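Local coordinates for protein FeeM (Uncultured bacterium, PDB 2G0B) that probably transfers a fatty acyl group from an acyl carrier protein to an amino acid, forming N-acyl amino acids such as the bound N-dodecanoyl-L-tyrosine, at residues Ile143-Asp148 with Pro171-Ala176; Ser78-Glu83 with Ala161-Gly166; Val59-Ile64 with Phe100-Thr105. One frame throughout, in Å; residues are numbered along the deposited sequence.

Interaction 1: residues Ile143-Asp148 with Pro171-Ala176; sequences INPKHD and PAIARA. With NLT (N-dodecanoyl-L-tyrosine), chain I.
The phenol hydroxyl of the bound N-dodecanoyl-L-tyrosine is gripped from both segments. N144 ND2 donates to NLT OH at 2.7 Å, and NLT OH in turn donates to the carbonyl P171 O at 2.8 Å, so the one oxygen both accepts and gives. A172 CB touches the tyrosyl ring at CE1 of NLT, 3.7 Å away, while the CG2 branch of I143 meets the first methylene of the acyl chain, NLT C2, at 3.5 Å. N144 reaches the hydroxyl with CG anti to its backbone N (chi1 -167°). The other end of the same amide is engaged in an Asx turn, in which K146 N bonds to N144 OD1 at 3.3 Å in the carbonyl plane and on a lone pair, and this fixes how the side-chain amide is turned.

Behind this shell, strand 138-143 ends against strand 170-178 of the mixed sheet of a GNAT-type acetyltransferase fold. I143 and I173 form an antiparallel hydrogen-bonded pair: I143 N to I173 O measures 3.1 Å (165° at the hydrogen), and I173 N to I143 O 3.2 Å. Their side chains emerge on the same face of the sheet and cross obliquely, I143 CD1 lying 3.7 Å from I173 CG1. Chi1 of I143 (41°) parts its branches, CG2 going to the acyl chain, CD1 to I173 and R175. Past the end of strand 138-143 the chain turns, and the side chains of P145 and P171 cross at about a right angle, P145 CG against P171 CB.

Farther out, H147 is the N-cap of helix 148-153. D148, in that helix, forms a salt bridge with R175 through OD2 and NH1, though the modelled positions of both atoms are uncertain. The same guanidinium also donates through R175 NE to the carbonyl of F156.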
loop_
_atom_site.group_PDB
_atom_site.type_symbol
_atom_site.label_atom_id
_atom_site.label_comp_id
_atom_site.label_asym_id
_atom_site.label_seq_id
_atom_site.Cartn_x
_atom_site.Cartn_y
_atom_site.Cartn_z
ATOM N N ILE A 143 2.690 -2.162 -8.194
ATOM C CA ILE A 143 3.998 -2.238 -7.557
ATOM C C ILE A 143 5.141 -2.212 -8.564
ATOM O O ILE A 143 4.990 -2.650 -9.713
ATOM C CB ILE A 143 4.090 -3.537 -6.728
ATOM C CG1 ILE A 143 3.447 -4.700 -7.481
ATOM C CG2 ILE A 143 3.411 -3.369 -5.409
ATOM C CD1 ILE A 143 4.302 -5.906 -7.550
ATOM N N ASN A 144 6.289 -1.715 -8.126
ATOM C CA ASN A 144 7.493 -1.803 -8.919
ATOM C C ASN A 144 7.870 -3.268 -9.102
ATOM O O ASN A 144 7.845 -4.031 -8.131
ATOM C CB ASN A 144 8.622 -1.068 -8.231
ATOM C CG ASN A 144 9.788 -0.850 -9.129
ATOM O OD1 ASN A 144 10.609 -1.741 -9.319
ATOM N ND2 ASN A 144 9.857 0.327 -9.733
ATOM N N PRO A 145 8.218 -3.668 -10.335
ATOM C CA PRO A 145 8.550 -5.064 -10.647
ATOM C C PRO A 145 9.575 -5.735 -9.728
ATOM O O PRO A 145 9.677 -6.957 -9.757
ATOM C CB PRO A 145 9.114 -4.971 -12.063
ATOM C CG PRO A 145 8.492 -3.786 -12.634
ATOM C CD PRO A 145 8.283 -2.816 -11.539
ATOM N N LYS A 146 10.310 -4.963 -8.927
ATOM C CA LYS A 146 11.345 -5.549 -8.067
ATOM C C LYS A 146 10.773 -6.268 -6.856
ATOM O O LYS A 146 11.400 -7.190 -6.323
ATOM C CB LYS A 146 12.421 -4.522 -7.662
ATOM C CG LYS A 146 11.953 -3.398 -6.762
ATOM C CD LYS A 146 12.820 -2.174 -6.957
ATOM C CE LYS A 146 12.534 -1.113 -5.934
ATOM N NZ LYS A 146 13.723 -0.229 -5.768
ATOM N N HIS A 147 9.569 -5.878 -6.453
ATOM C CA HIS A 147 8.899 -6.514 -5.326
ATOM C C HIS A 147 7.828 -7.486 -5.779
ATOM O O HIS A 147 7.056 -7.979 -4.974
ATOM C CB HIS A 147 8.295 -5.462 -4.413
ATOM C CG HIS A 147 9.293 -4.487 -3.890
ATOM N ND1 HIS A 147 10.262 -4.837 -2.972
ATOM C CD2 HIS A 147 9.492 -3.179 -4.171
ATOM C CE1 HIS A 147 11.006 -3.779 -2.699
ATOM N NE2 HIS A 147 10.565 -2.763 -3.419
ATOM N N ASP A 148 7.816 -7.782 -7.073
ATOM C CA ASP A 148 6.797 -8.634 -7.670
ATOM C C ASP A 148 6.734 -10.000 -7.021
ATOM O O ASP A 148 5.660 -10.485 -6.667
ATOM C CB ASP A 148 7.043 -8.791 -9.164
ATOM C CG ASP A 148 5.959 -9.569 -9.847
ATOM O OD1 ASP A 148 6.278 -10.539 -10.572
ATOM O OD2 ASP A 148 4.752 -9.291 -9.716
ATOM N N PRO A 171 7.982 1.627 -14.183
ATOM C CA PRO A 171 7.227 0.421 -14.559
ATOM C C PRO A 171 6.353 -0.071 -13.419
ATOM O O PRO A 171 6.683 0.177 -12.249
ATOM C CB PRO A 171 8.326 -0.607 -14.834
ATOM C CG PRO A 171 9.560 0.180 -15.010
ATOM C CD PRO A 171 9.435 1.371 -14.141
ATOM N N ALA A 172 5.259 -0.762 -13.746
ATOM C CA ALA A 172 4.354 -1.320 -12.727
ATOM C C ALA A 172 3.607 -2.557 -13.221
ATOM O O ALA A 172 3.253 -2.640 -14.400
ATOM C CB ALA A 172 3.354 -0.257 -12.261
ATOM N N ILE A 173 3.392 -3.527 -12.322
ATOM C CA ILE A 173 2.402 -4.591 -12.554
ATOM C C ILE A 173 1.291 -4.473 -11.537
ATOM O O ILE A 173 1.508 -3.976 -10.432
ATOM C CB ILE A 173 3.023 -6.044 -12.512
ATOM C CG1 ILE A 173 3.785 -6.285 -11.243
ATOM C CG2 ILE A 173 3.990 -6.267 -13.637
ATOM C CD1 ILE A 173 5.268 -6.476 -11.526
ATOM N N ALA A 174 0.099 -4.925 -11.906
ATOM C CA ALA A 174 -1.039 -4.904 -10.992
ATOM C C ALA A 174 -1.260 -6.273 -10.404
ATOM O O ALA A 174 -1.236 -7.276 -11.118
ATOM C CB ALA A 174 -2.278 -4.438 -11.696
ATOM N N ARG A 175 -1.427 -6.311 -9.082
ATOM C CA ARG A 175 -1.761 -7.536 -8.364
ATOM C C ARG A 175 -2.951 -7.291 -7.439
ATOM O O ARG A 175 -3.150 -6.189 -6.949
ATOM C CB ARG A 175 -0.565 -8.060 -7.552
ATOM C CG ARG A 175 0.737 -8.151 -8.308
ATOM C CD ARG A 175 1.803 -9.003 -7.643
ATOM N NE ARG A 175 1.516 -10.423 -7.788
ATOM C CZ ARG A 175 2.120 -11.231 -8.644
ATOM N NH1 ARG A 175 3.059 -10.776 -9.441
ATOM N NH2 ARG A 175 1.777 -12.508 -8.702
ATOM N N ALA A 176 -3.741 -8.328 -7.215
ATOM C CA ALA A 176 -4.898 -8.233 -6.345
ATOM C C ALA A 176 -4.995 -9.464 -5.469
ATOM O O ALA A 176 -4.462 -10.521 -5.818
ATOM C CB ALA A 176 -6.148 -8.062 -7.157
HETATM N N NLT I . 2.851 1.532 -5.073
HETATM C C1 NLT I . 2.988 1.095 -3.815
HETATM O OL NLT I . 3.308 1.817 -2.876
HETATM C C2 NLT I . 2.746 -0.390 -3.599
HETATM C C3 NLT I . 1.899 -0.681 -2.353
HETATM C C4 NLT I . 2.119 -2.113 -1.838
HETATM C C5 NLT I . 1.293 -2.390 -0.577
HETATM C C6 NLT I . 1.201 -3.878 -0.240
HETATM C C7 NLT I . 0.098 -4.159 0.782
HETATM C C8 NLT I . 0.303 -5.509 1.460
HETATM C C9 NLT I . -0.819 -5.863 2.447
HETATM C C10 NLT I . -1.136 -7.351 2.314
HETATM C C11 NLT I . -2.324 -7.823 3.153
HETATM C C12 NLT I . -2.369 -9.352 3.174
HETATM C CA NLT I . 3.146 2.895 -5.519
HETATM C CB NLT I . 2.914 3.016 -7.022
HETATM C CG NLT I . 4.153 2.643 -7.807
HETATM C CD2 NLT I . 5.339 3.341 -7.623
HETATM C CE2 NLT I . 6.468 2.994 -8.344
HETATM C CZ NLT I . 6.408 1.962 -9.260
HETATM C CE1 NLT I . 5.226 1.257 -9.445
HETATM C CD1 NLT I . 4.096 1.599 -8.720
HETATM O OH NLT I . 7.489 1.635 -9.951
HETATM C C NLT I . 2.268 3.919 -4.862
HETATM O O NLT I . 1.078 3.614 -4.633
HETATM O O2 NLT I . 2.751 5.042 -4.566
#

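Interaction 2: residues Ser78-Glu83 with Ala161-Gly166; sequences SIYAVE and ALKHYG
Helix 77-89 lies against strand 157-165, an outermost strand of the GNAT-type sheet, with the short axes running at 141° to each other. The side chain of K163 is central. Extended beyond CG, it slides past I79 in the opposite direction, its CD 3.7 Å from I79 CG2, and meets E83 tip to tip. There K163 NZ forms a salt bridge with E83 OE2 at 3.0 Å, using the syn lone pair of that oxygen. E83 bends at chi2 to bring its carboxylate to this point. A weak hydrogen bond from K163 NZ to I79 O, 3.4 Å long, gives the ammonium group a second acceptor on the helix.

Y80 brings the hydroxyl end of its ring to the strand and also meets K163 tip to tip. I79 CG2 sits over the centre of one ring face, 3.5 Å above the plane, while E83 CD and A161 O lie in plane at the edge. Y80 OH donates to A161 O at 2.7 Å, nearly along the C=O axis (174°), so the hydroxyl binds the strand backbone end-on. The same side chain packs on A174 of the adjoining strand.

Y165 also lines the N-dodecanoyl-L-tyrosine pocket. The CG1 branch of I79 crosses it obliquely, 3.5 Å from Y165 CD1. S78 OG comes in plane to the edge of this ring, 3.6 Å from Y165 CE1; it and Y165 OH each make a weak hydrogen bond to P75 O. Beyond CG1 the terminal methyl of I79 turns away from the ring to the strand backbone, with CD1 3.4 Å from H164 O.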
loop_
_atom_site.group_PDB
_atom_site.type_symbol
_atom_site.label_atom_id
_atom_site.label_comp_id
_atom_site.label_asym_id
_atom_site.label_seq_id
_atom_site.Cartn_x
_atom_site.Cartn_y
_atom_site.Cartn_z
ATOM N N SER A 78 -5.886 4.999 -14.209
ATOM C CA SER A 78 -5.160 5.616 -15.318
ATOM C C SER A 78 -4.404 4.578 -16.158
ATOM O O SER A 78 -4.097 4.821 -17.321
ATOM C CB SER A 78 -4.211 6.712 -14.810
ATOM O OG SER A 78 -3.119 6.161 -14.102
ATOM N N ILE A 79 -4.156 3.409 -15.569
ATOM C CA ILE A 79 -3.378 2.358 -16.213
ATOM C C ILE A 79 -4.134 1.027 -16.294
ATOM O O ILE A 79 -4.091 0.343 -17.325
ATOM C CB ILE A 79 -2.005 2.176 -15.473
ATOM C CG1 ILE A 79 -1.127 3.421 -15.646
ATOM C CG2 ILE A 79 -1.250 0.971 -15.990
ATOM C CD1 ILE A 79 -0.909 3.898 -17.133
ATOM N N TYR A 80 -4.844 0.677 -15.225
ATOM C CA TYR A 80 -5.465 -0.638 -15.123
ATOM C C TYR A 80 -6.987 -0.612 -14.974
ATOM O O TYR A 80 -7.556 -1.495 -14.340
ATOM C CB TYR A 80 -4.857 -1.418 -13.956
ATOM C CG TYR A 80 -3.389 -1.704 -14.089
ATOM C CD1 TYR A 80 -2.474 -1.168 -13.185
ATOM C CD2 TYR A 80 -2.912 -2.531 -15.099
ATOM C CE1 TYR A 80 -1.122 -1.439 -13.290
ATOM C CE2 TYR A 80 -1.562 -2.809 -15.216
ATOM C CZ TYR A 80 -0.673 -2.260 -14.310
ATOM O OH TYR A 80 0.659 -2.528 -14.432
ATOM N N ALA A 81 -7.641 0.380 -15.571
ATOM C CA ALA A 81 -9.105 0.502 -15.500
ATOM C C ALA A 81 -9.852 -0.744 -15.989
ATOM O O ALA A 81 -10.689 -1.289 -15.268
ATOM C CB ALA A 81 -9.573 1.724 -16.261
ATOM N N VAL A 82 -9.525 -1.206 -17.199
ATOM C CA VAL A 82 -10.262 -2.317 -17.825
ATOM C C VAL A 82 -9.979 -3.661 -17.175
ATOM O O VAL A 82 -10.732 -4.624 -17.354
ATOM C CB VAL A 82 -10.038 -2.405 -19.370
ATOM C CG1 VAL A 82 -10.801 -1.296 -20.086
ATOM C CG2 VAL A 82 -8.560 -2.363 -19.718
ATOM N N GLU A 83 -8.913 -3.716 -16.393
ATOM C CA GLU A 83 -8.588 -4.905 -15.634
ATOM C C GLU A 83 -9.469 -4.999 -14.399
ATOM O O GLU A 83 -9.619 -6.071 -13.826
ATOM C CB GLU A 83 -7.109 -4.892 -15.246
ATOM C CG GLU A 83 -6.184 -5.417 -16.347
ATOM C CD GLU A 83 -5.598 -4.322 -17.262
ATOM O OE1 GLU A 83 -6.231 -3.238 -17.451
ATOM O OE2 GLU A 83 -4.499 -4.566 -17.815
ATOM N N ALA A 161 -0.715 -6.458 -16.628
ATOM C CA ALA A 161 0.600 -6.621 -17.244
ATOM C C ALA A 161 1.600 -5.558 -16.781
ATOM O O ALA A 161 1.239 -4.594 -16.097
ATOM C CB ALA A 161 0.474 -6.595 -18.721
ATOM N N LEU A 162 2.861 -5.761 -17.144
ATOM C CA LEU A 162 3.907 -4.792 -16.892
ATOM C C LEU A 162 3.752 -3.611 -17.845
ATOM O O LEU A 162 3.960 -3.741 -19.057
ATOM C CB LEU A 162 5.279 -5.453 -17.043
ATOM C CG LEU A 162 6.552 -4.601 -16.988
ATOM C CD1 LEU A 162 6.592 -3.742 -15.768
ATOM C CD2 LEU A 162 7.760 -5.500 -17.020
ATOM N N LYS A 163 3.355 -2.471 -17.295
ATOM C CA LYS A 163 3.100 -1.277 -18.089
ATOM C C LYS A 163 3.924 -0.122 -17.561
ATOM O O LYS A 163 4.630 -0.263 -16.587
ATOM C CB LYS A 163 1.608 -0.921 -18.055
ATOM C CG LYS A 163 0.724 -1.927 -18.733
ATOM C CD LYS A 163 -0.732 -1.528 -18.674
ATOM C CE LYS A 163 -1.643 -2.725 -18.969
ATOM N NZ LYS A 163 -3.072 -2.319 -19.116
ATOM N N HIS A 164 3.850 1.016 -18.227
ATOM C CA HIS A 164 4.472 2.217 -17.724
ATOM C C HIS A 164 3.428 3.014 -16.964
ATOM O O HIS A 164 2.402 3.400 -17.523
ATOM C CB HIS A 164 5.050 3.051 -18.867
ATOM C CG HIS A 164 5.472 4.423 -18.453
ATOM N ND1 HIS A 164 6.655 4.669 -17.794
ATOM C CD2 HIS A 164 4.857 5.621 -18.577
ATOM C CE1 HIS A 164 6.760 5.961 -17.546
ATOM N NE2 HIS A 164 5.679 6.560 -18.006
ATOM N N TYR A 165 3.688 3.240 -15.682
ATOM C CA TYR A 165 2.802 4.024 -14.837
ATOM C C TYR A 165 3.219 5.483 -14.952
ATOM O O TYR A 165 4.207 5.896 -14.351
ATOM C CB TYR A 165 2.899 3.533 -13.389
ATOM C CG TYR A 165 1.754 3.930 -12.463
ATOM C CD1 TYR A 165 0.639 4.630 -12.933
ATOM C CD2 TYR A 165 1.794 3.595 -11.098
ATOM C CE1 TYR A 165 -0.406 4.979 -12.073
ATOM C CE2 TYR A 165 0.760 3.945 -10.238
ATOM C CZ TYR A 165 -0.330 4.638 -10.727
ATOM O OH TYR A 165 -1.345 4.980 -9.876
ATOM N N GLY A 166 2.468 6.249 -15.750
ATOM C CA GLY A 166 2.790 7.641 -16.045
ATOM C C GLY A 166 2.853 8.538 -14.822
ATOM O O GLY A 166 3.737 9.399 -14.723
#

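Interaction 3: residues Val59-Ile64 with Phe100-Thr105; sequences VLYGTI and FAMDHT. With NLT (N-dodecanoyl-L-tyrosine), chain I.
Strands 59-64 and 100-102 run antiparallel, their short axes 4.7 Å apart at closest approach and 166° from one direction to the other. T63 and A101 form a hydrogen-bonded pair, with T63 N to A101 O at 2.8 Å and A101 N to T63 O at 3.0 Å. G62 and M102 are the next, non-hydrogen-bonded pair, after which D103 N bonds to Y61 O at 2.7 Å. On the far side of its strand, Y61 forms a classic beta bulge with G62 opposite L54.

M102, bent at chi2 and chi3, passes its sulfur over G62 and lies alongside Y61, its CE at the ring edge, 3.9 Å from Y61 CE1. The Y61 hydroxyl is bonded to K7. I64 crosses F100 obliquely, with I64 CD1 3.7 Å from F100 CD1. D103 OD1 is met by T105 OG1 from above the carboxylate plane.

At the F100 end of the pair, F100 N makes a weak hydrogen bond to the acyl carbonyl NLT OL (3.3 Å), and Q99 N also bonds to the ligand. In GNAT enzymes the two parallel central strands, here probably 94-102 and 138-143, splay apart, and an amide of the first commonly meets the acyl group, consistent with these contacts.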
loop_
_atom_site.group_PDB
_atom_site.type_symbol
_atom_site.label_atom_id
_atom_site.label_comp_id
_atom_site.label_asym_id
_atom_site.label_seq_id
_atom_site.Cartn_x
_atom_site.Cartn_y
_atom_site.Cartn_z
ATOM N N VAL A 59 8.956 8.927 16.518
ATOM C CA VAL A 59 9.267 9.526 15.219
ATOM C C VAL A 59 8.784 8.620 14.114
ATOM O O VAL A 59 8.948 7.411 14.177
ATOM C CB VAL A 59 10.763 9.984 15.025
ATOM C CG1 VAL A 59 11.391 10.366 16.334
ATOM C CG2 VAL A 59 11.581 8.946 14.318
ATOM N N LEU A 60 8.110 9.216 13.140
ATOM C CA LEU A 60 7.492 8.477 12.057
ATOM C C LEU A 60 8.532 8.089 11.054
ATOM O O LEU A 60 9.290 8.940 10.581
ATOM C CB LEU A 60 6.411 9.330 11.396
ATOM C CG LEU A 60 5.559 8.717 10.291
ATOM C CD1 LEU A 60 4.585 7.736 10.858
ATOM C CD2 LEU A 60 4.832 9.799 9.559
ATOM N N TYR A 61 8.582 6.802 10.727
ATOM C CA TYR A 61 9.547 6.327 9.751
ATOM C C TYR A 61 8.946 5.606 8.565
ATOM O O TYR A 61 9.610 5.428 7.550
ATOM C CB TYR A 61 10.672 5.506 10.406
ATOM C CG TYR A 61 10.314 4.116 10.899
ATOM C CD1 TYR A 61 10.505 2.992 10.088
ATOM C CD2 TYR A 61 9.880 3.912 12.213
ATOM C CE1 TYR A 61 10.225 1.710 10.554
ATOM C CE2 TYR A 61 9.599 2.631 12.695
ATOM C CZ TYR A 61 9.778 1.535 11.860
ATOM O OH TYR A 61 9.498 0.269 12.311
ATOM N N GLY A 62 7.686 5.216 8.675
ATOM C CA GLY A 62 7.051 4.460 7.617
ATOM C C GLY A 62 5.583 4.728 7.542
ATOM O O GLY A 62 4.955 5.035 8.542
ATOM N N THR A 63 5.025 4.608 6.348
ATOM C CA THR A 63 3.617 4.909 6.137
ATOM C C THR A 63 3.011 4.064 5.034
ATOM O O THR A 63 3.712 3.603 4.138
ATOM C CB THR A 63 3.423 6.412 5.844
ATOM O OG1 THR A 63 2.076 6.645 5.436
ATOM C CG2 THR A 63 4.236 6.855 4.634
ATOM N N ILE A 64 1.706 3.833 5.134
ATOM C CA ILE A 64 0.940 3.143 4.094
ATOM C C ILE A 64 -0.495 3.651 4.114
ATOM O O ILE A 64 -1.040 3.935 5.172
ATOM C CB ILE A 64 1.008 1.569 4.268
ATOM C CG1 ILE A 64 0.620 0.858 2.973
ATOM C CG2 ILE A 64 0.141 1.085 5.433
ATOM C CD1 ILE A 64 1.146 -0.560 2.869
ATOM N N PHE A 100 2.921 3.434 0.005
ATOM C CA PHE A 100 3.732 2.690 0.945
ATOM C C PHE A 100 5.179 3.169 0.836
ATOM O O PHE A 100 5.774 3.149 -0.249
ATOM C CB PHE A 100 3.628 1.193 0.652
ATOM C CG PHE A 100 4.600 0.349 1.427
ATOM C CD1 PHE A 100 4.738 0.495 2.792
ATOM C CD2 PHE A 100 5.357 -0.610 0.785
ATOM C CE1 PHE A 100 5.623 -0.273 3.491
ATOM C CE2 PHE A 100 6.248 -1.390 1.484
ATOM C CZ PHE A 100 6.380 -1.223 2.836
ATOM N N ALA A 101 5.729 3.618 1.960
ATOM C CA ALA A 101 7.082 4.148 2.001
ATOM C C ALA A 101 7.670 3.998 3.379
ATOM O O ALA A 101 6.962 4.112 4.370
ATOM C CB ALA A 101 7.100 5.622 1.573
ATOM N N MET A 102 8.967 3.694 3.426
ATOM C CA MET A 102 9.726 3.607 4.668
ATOM C C MET A 102 10.968 4.448 4.494
ATOM O O MET A 102 11.555 4.463 3.418
ATOM C CB MET A 102 10.149 2.157 4.960
ATOM C CG MET A 102 9.047 1.102 4.860
ATOM S SD MET A 102 8.427 0.638 6.444
ATOM C CE MET A 102 9.822 -0.214 7.153
ATOM N N ASP A 103 11.372 5.150 5.544
ATOM C CA ASP A 103 12.616 5.913 5.526
ATOM C C ASP A 103 13.734 5.078 6.158
ATOM O O ASP A 103 13.756 4.883 7.382
ATOM C CB ASP A 103 12.440 7.242 6.274
ATOM C CG ASP A 103 13.649 8.179 6.130
ATOM O OD1 ASP A 103 14.592 7.873 5.359
ATOM O OD2 ASP A 103 13.735 9.256 6.753
ATOM N N HIS A 104 14.676 4.621 5.322
ATOM C CA HIS A 104 15.748 3.711 5.756
ATOM C C HIS A 104 16.742 4.341 6.754
ATOM O O HIS A 104 17.458 3.622 7.467
ATOM C CB HIS A 104 16.490 3.112 4.538
ATOM C CG HIS A 104 17.624 3.964 4.032
ATOM N ND1 HIS A 104 17.456 4.927 3.058
ATOM C CD2 HIS A 104 18.938 4.004 4.377
ATOM C CE1 HIS A 104 18.613 5.523 2.826
ATOM N NE2 HIS A 104 19.528 4.980 3.612
ATOM N N THR A 105 16.790 5.672 6.792
ATOM C CA THR A 105 17.703 6.373 7.689
ATOM C C THR A 105 17.192 6.386 9.121
ATOM O O THR A 105 17.981 6.429 10.058
ATOM C CB THR A 105 17.981 7.818 7.204
ATOM O OG1 THR A 105 16.746 8.524 7.074
ATOM C CG2 THR A 105 18.542 7.822 5.794
HETATM N N NLT I . 2.851 1.532 -5.073
HETATM C C1 NLT I . 2.988 1.095 -3.815
HETATM O OL NLT I . 3.308 1.817 -2.876
HETATM C C2 NLT I . 2.746 -0.390 -3.599
HETATM C C3 NLT I . 1.899 -0.681 -2.353
HETATM C C4 NLT I . 2.119 -2.113 -1.838
HETATM C C5 NLT I . 1.293 -2.390 -0.577
HETATM C C6 NLT I . 1.201 -3.878 -0.240
HETATM C C7 NLT I . 0.098 -4.159 0.782
HETATM C C8 NLT I . 0.303 -5.509 1.460
HETATM C C9 NLT I . -0.819 -5.863 2.447
HETATM C C10 NLT I . -1.136 -7.351 2.314
HETATM C C11 NLT I . -2.324 -7.823 3.153
HETATM C C12 NLT I . -2.369 -9.352 3.174
HETATM C CA NLT I . 3.146 2.895 -5.519
HETATM C CB NLT I . 2.914 3.016 -7.022
HETATM C CG NLT I . 4.153 2.643 -7.807
HETATM C CD2 NLT I . 5.339 3.341 -7.623
HETATM C CE2 NLT I . 6.468 2.994 -8.344
HETATM C CZ NLT I . 6.408 1.962 -9.260
HETATM C CE1 NLT I . 5.226 1.257 -9.445
HETATM C CD1 NLT I . 4.096 1.599 -8.720
HETATM O OH NLT I . 7.489 1.635 -9.951
HETATM C C NLT I . 2.268 3.919 -4.862
HETATM O O NLT I . 1.078 3.614 -4.633
HETATM O O2 NLT I . 2.751 5.042 -4.566
#

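Overall arrangement
All three contacts reach one mixed sheet; interaction 2 packs helix 77-89 on its outermost strand 157-165. Interactions 1 and 2 touch, their centres about 11 Å apart, because strands 170-178 and 157-165 are neighbours; K163 N probably bonds to A172 O. Interaction 3 joins strands 59-68 and 94-102, between which helix 77-89 lies in the chain; its centre is about 20 Å from that of interaction 1 and 26 Å from that of interaction 2. Interaction 3 closes before interaction 1 opens, whereas interaction 2 alternates with each. N-dodecanoyl-L-tyrosine bridges interactions 1 and 3, its phenol bonded at the first and its acyl carbonyl weakly bonded at the second, so the product spans parallel strands 94-102 and 138-143.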